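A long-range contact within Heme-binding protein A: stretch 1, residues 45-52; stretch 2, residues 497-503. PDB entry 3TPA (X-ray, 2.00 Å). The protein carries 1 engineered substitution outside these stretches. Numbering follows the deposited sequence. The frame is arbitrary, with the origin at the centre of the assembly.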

# COMPACT_ATOMS: atom_id res chain seq x y z
N GLU A 45 11.34 -5.66 -9.62
CA GLU A 45 10.75 -4.34 -9.42
C GLU A 45 9.38 -4.28 -10.08
O GLU A 45 9.15 -4.96 -11.07
CB GLU A 45 11.62 -3.27 -10.09
CG GLU A 45 13.11 -3.38 -9.78
CD GLU A 45 13.47 -2.71 -8.48
OE1 GLU A 45 14.67 -2.41 -8.27
OE2 GLU A 45 12.55 -2.48 -7.67
N PHE A 46 8.47 -3.45 -9.57
CA PHE A 46 7.16 -3.30 -10.22
C PHE A 46 7.32 -2.57 -11.56
O PHE A 46 8.00 -1.55 -11.63
CB PHE A 46 6.20 -2.52 -9.33
CG PHE A 46 5.79 -3.25 -8.07
CD1 PHE A 46 4.88 -4.28 -8.12
CD2 PHE A 46 6.29 -2.87 -6.84
CE1 PHE A 46 4.50 -4.94 -6.97
CE2 PHE A 46 5.91 -3.52 -5.68
CZ PHE A 46 5.01 -4.56 -5.75
N LYS A 47 6.71 -3.08 -12.62
CA LYS A 47 6.68 -2.33 -13.88
C LYS A 47 6.03 -0.99 -13.59
O LYS A 47 5.15 -0.91 -12.73
CB LYS A 47 5.88 -3.09 -14.95
CG LYS A 47 6.58 -4.34 -15.50
CD LYS A 47 5.76 -5.02 -16.59
CE LYS A 47 6.56 -6.10 -17.31
NZ LYS A 47 7.69 -5.55 -18.12
N ALA A 48 6.47 0.07 -14.27
CA ALA A 48 5.95 1.42 -14.04
C ALA A 48 4.43 1.47 -14.14
O ALA A 48 3.84 1.01 -15.12
CB ALA A 48 6.58 2.42 -15.00
N GLY A 49 3.79 2.03 -13.11
CA GLY A 49 2.35 2.19 -13.10
C GLY A 49 1.56 0.90 -12.90
O GLY A 49 0.34 0.90 -12.96
N LYS A 50 2.26 -0.19 -12.64
CA LYS A 50 1.63 -1.50 -12.61
C LYS A 50 1.93 -2.26 -11.31
O LYS A 50 2.82 -1.89 -10.55
CB LYS A 50 2.08 -2.33 -13.81
CG LYS A 50 1.56 -1.85 -15.16
CD LYS A 50 1.67 -2.99 -16.18
CE LYS A 50 1.81 -2.49 -17.61
NZ LYS A 50 2.30 -3.56 -18.54
N ILE A 51 1.18 -3.33 -11.06
CA ILE A 51 1.41 -4.16 -9.89
C ILE A 51 2.20 -5.43 -10.26
O ILE A 51 2.68 -6.16 -9.39
CB ILE A 51 0.08 -4.50 -9.16
CG1 ILE A 51 -0.56 -3.22 -8.63
CG2 ILE A 51 0.31 -5.47 -8.02
CD1 ILE A 51 -1.99 -3.41 -8.14
N GLU A 52 2.36 -5.69 -11.55
CA GLU A 52 3.19 -6.81 -11.98
C GLU A 52 4.69 -6.46 -11.94
O GLU A 52 5.09 -5.29 -12.09
CB GLU A 52 2.77 -7.27 -13.38
CG GLU A 52 2.93 -6.27 -14.48
CD GLU A 52 2.54 -6.85 -15.84
OE1 GLU A 52 3.41 -6.88 -16.74
OE2 GLU A 52 1.38 -7.28 -15.99
N PHE A 497 7.03 10.99 -16.06
CA PHE A 497 6.68 10.51 -14.73
C PHE A 497 5.46 9.63 -14.86
O PHE A 497 4.50 10.01 -15.51
CB PHE A 497 6.35 11.67 -13.79
CG PHE A 497 6.02 11.23 -12.38
CD1 PHE A 497 7.01 11.16 -11.41
CD2 PHE A 497 4.73 10.86 -12.03
CE1 PHE A 497 6.73 10.75 -10.12
CE2 PHE A 497 4.43 10.46 -10.73
CZ PHE A 497 5.44 10.40 -9.77
N VAL A 498 5.50 8.45 -14.24
CA VAL A 498 4.37 7.54 -14.25
C VAL A 498 3.89 7.34 -12.82
O VAL A 498 4.67 7.03 -11.93
CB VAL A 498 4.75 6.17 -14.84
CG1 VAL A 498 3.57 5.21 -14.79
CG2 VAL A 498 5.27 6.33 -16.26
N GLN A 499 2.60 7.54 -12.58
CA GLN A 499 2.07 7.43 -11.23
C GLN A 499 2.16 5.97 -10.82
O GLN A 499 1.87 5.08 -11.61
CB GLN A 499 0.62 7.92 -11.18
CG GLN A 499 0.32 8.78 -9.99
CD GLN A 499 -1.14 9.16 -9.91
OE1 GLN A 499 -1.86 9.13 -10.90
NE2 GLN A 499 -1.60 9.50 -8.72
N ASN A 500 2.57 5.74 -9.58
CA ASN A 500 2.78 4.41 -9.04
C ASN A 500 1.54 4.00 -8.24
O ASN A 500 1.08 4.76 -7.40
CB ASN A 500 4.05 4.43 -8.16
CG ASN A 500 4.30 3.12 -7.44
OD1 ASN A 500 3.38 2.38 -7.11
ND2 ASN A 500 5.57 2.84 -7.16
N PRO A 501 0.99 2.80 -8.50
CA PRO A 501 -0.23 2.36 -7.81
C PRO A 501 -0.12 2.42 -6.28
O PRO A 501 -1.10 2.66 -5.57
CB PRO A 501 -0.39 0.90 -8.26
CG PRO A 501 0.39 0.79 -9.51
CD PRO A 501 1.56 1.74 -9.35
N PHE A 502 1.09 2.22 -5.77
CA PHE A 502 1.32 2.22 -4.32
C PHE A 502 1.49 3.62 -3.75
O PHE A 502 1.52 3.81 -2.54
CB PHE A 502 2.51 1.33 -3.98
CG PHE A 502 2.34 -0.08 -4.46
CD1 PHE A 502 1.50 -0.95 -3.79
CD2 PHE A 502 2.98 -0.52 -5.61
CE1 PHE A 502 1.32 -2.26 -4.23
CE2 PHE A 502 2.81 -1.82 -6.07
CZ PHE A 502 1.96 -2.70 -5.38
N GLY A 503 1.56 4.61 -4.64
CA GLY A 503 1.64 6.01 -4.25
C GLY A 503 3.05 6.59 -4.24
O GLY A 503 3.23 7.80 -4.03

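What does the start of stretch 1 bring to the contact? Glu45 lies out of reach, but Phe46, at the end of its strand, points its CA-to-CB bond toward stretch 2 and meets Phe502. Phe46 CZ approaches Phe502 CE2 to 3.5 Å, and CE2 sits over one face of the Phe46 ring. The ring centroids are 4.6 Å apart and the planes meet at 44°, an oblique arrangement in which two apolar surfaces pack closely without lying flat against each other. Phe502 has more of its surface covered by the opposing stretch than any other residue here.

How does the chain then turn to present its backbone? Lys47 stays clear of stretch 2 and opens a type II beta turn that ends at Lys50, closed by a hydrogen bond from Lys50 N to Lys47 O of 3.0 Å. A second backbone bond, from Lys47 N to Glu52 O at 2.8 Å, ties the two sides of the loop together. At the turn, Ala48 CB comes within 4.1 Å of Val498 CG1, a modest apolar touch.

Why does glycine suit position 49? The phi of Gly49, 73°, favours glycine by itself, and an ideal CB on Gly49 would lie 2.9 Å from Val498 CG1, a clash. Without a side chain, the backbone can come close: Gly49 N is 3.6 Å from Val498 CG1, and Gly49 CA reaches Gln499 O at 3.3 Å with an angle of 142° at the hydrogen, a CA-H...O contact. No hydrogen bond crosses between the stretches; this CA-H...O contact accompanies a packing that is otherwise mainly van der Waals. Gly49 O also lies 3.5 Å from Pro501 CG.

What do the last residues add? Lys50 directs its CA-to-CB bond away, yet its backbone still takes part, with Lys50 O 3.8 Å from Pro501 CG. Its side chain instead leads to a long salt bridge within the stretch, Lys50 NZ to Glu52 OE1 at 3.9 Å. Ile51 touches two neighbours: Ile51 CG1 is 4.1 Å from both Pro501 CB and Phe502 CZ, and Ile51 CG2 is 4.2 Å from Phe502 CZ, so Ile51 packs against both residues. Glu52 makes no contact across.

What holds Pro501 and Phe502 in place to receive these groups? They are the central residues of a type I beta turn from Asn500 to Gly503, closed by Gly503 N to Asn500 O at 2.8 Å. The Asn500 side chain reinforces it, accepting a hydrogen bond at OD1 from Phe502 N at 2.7 Å.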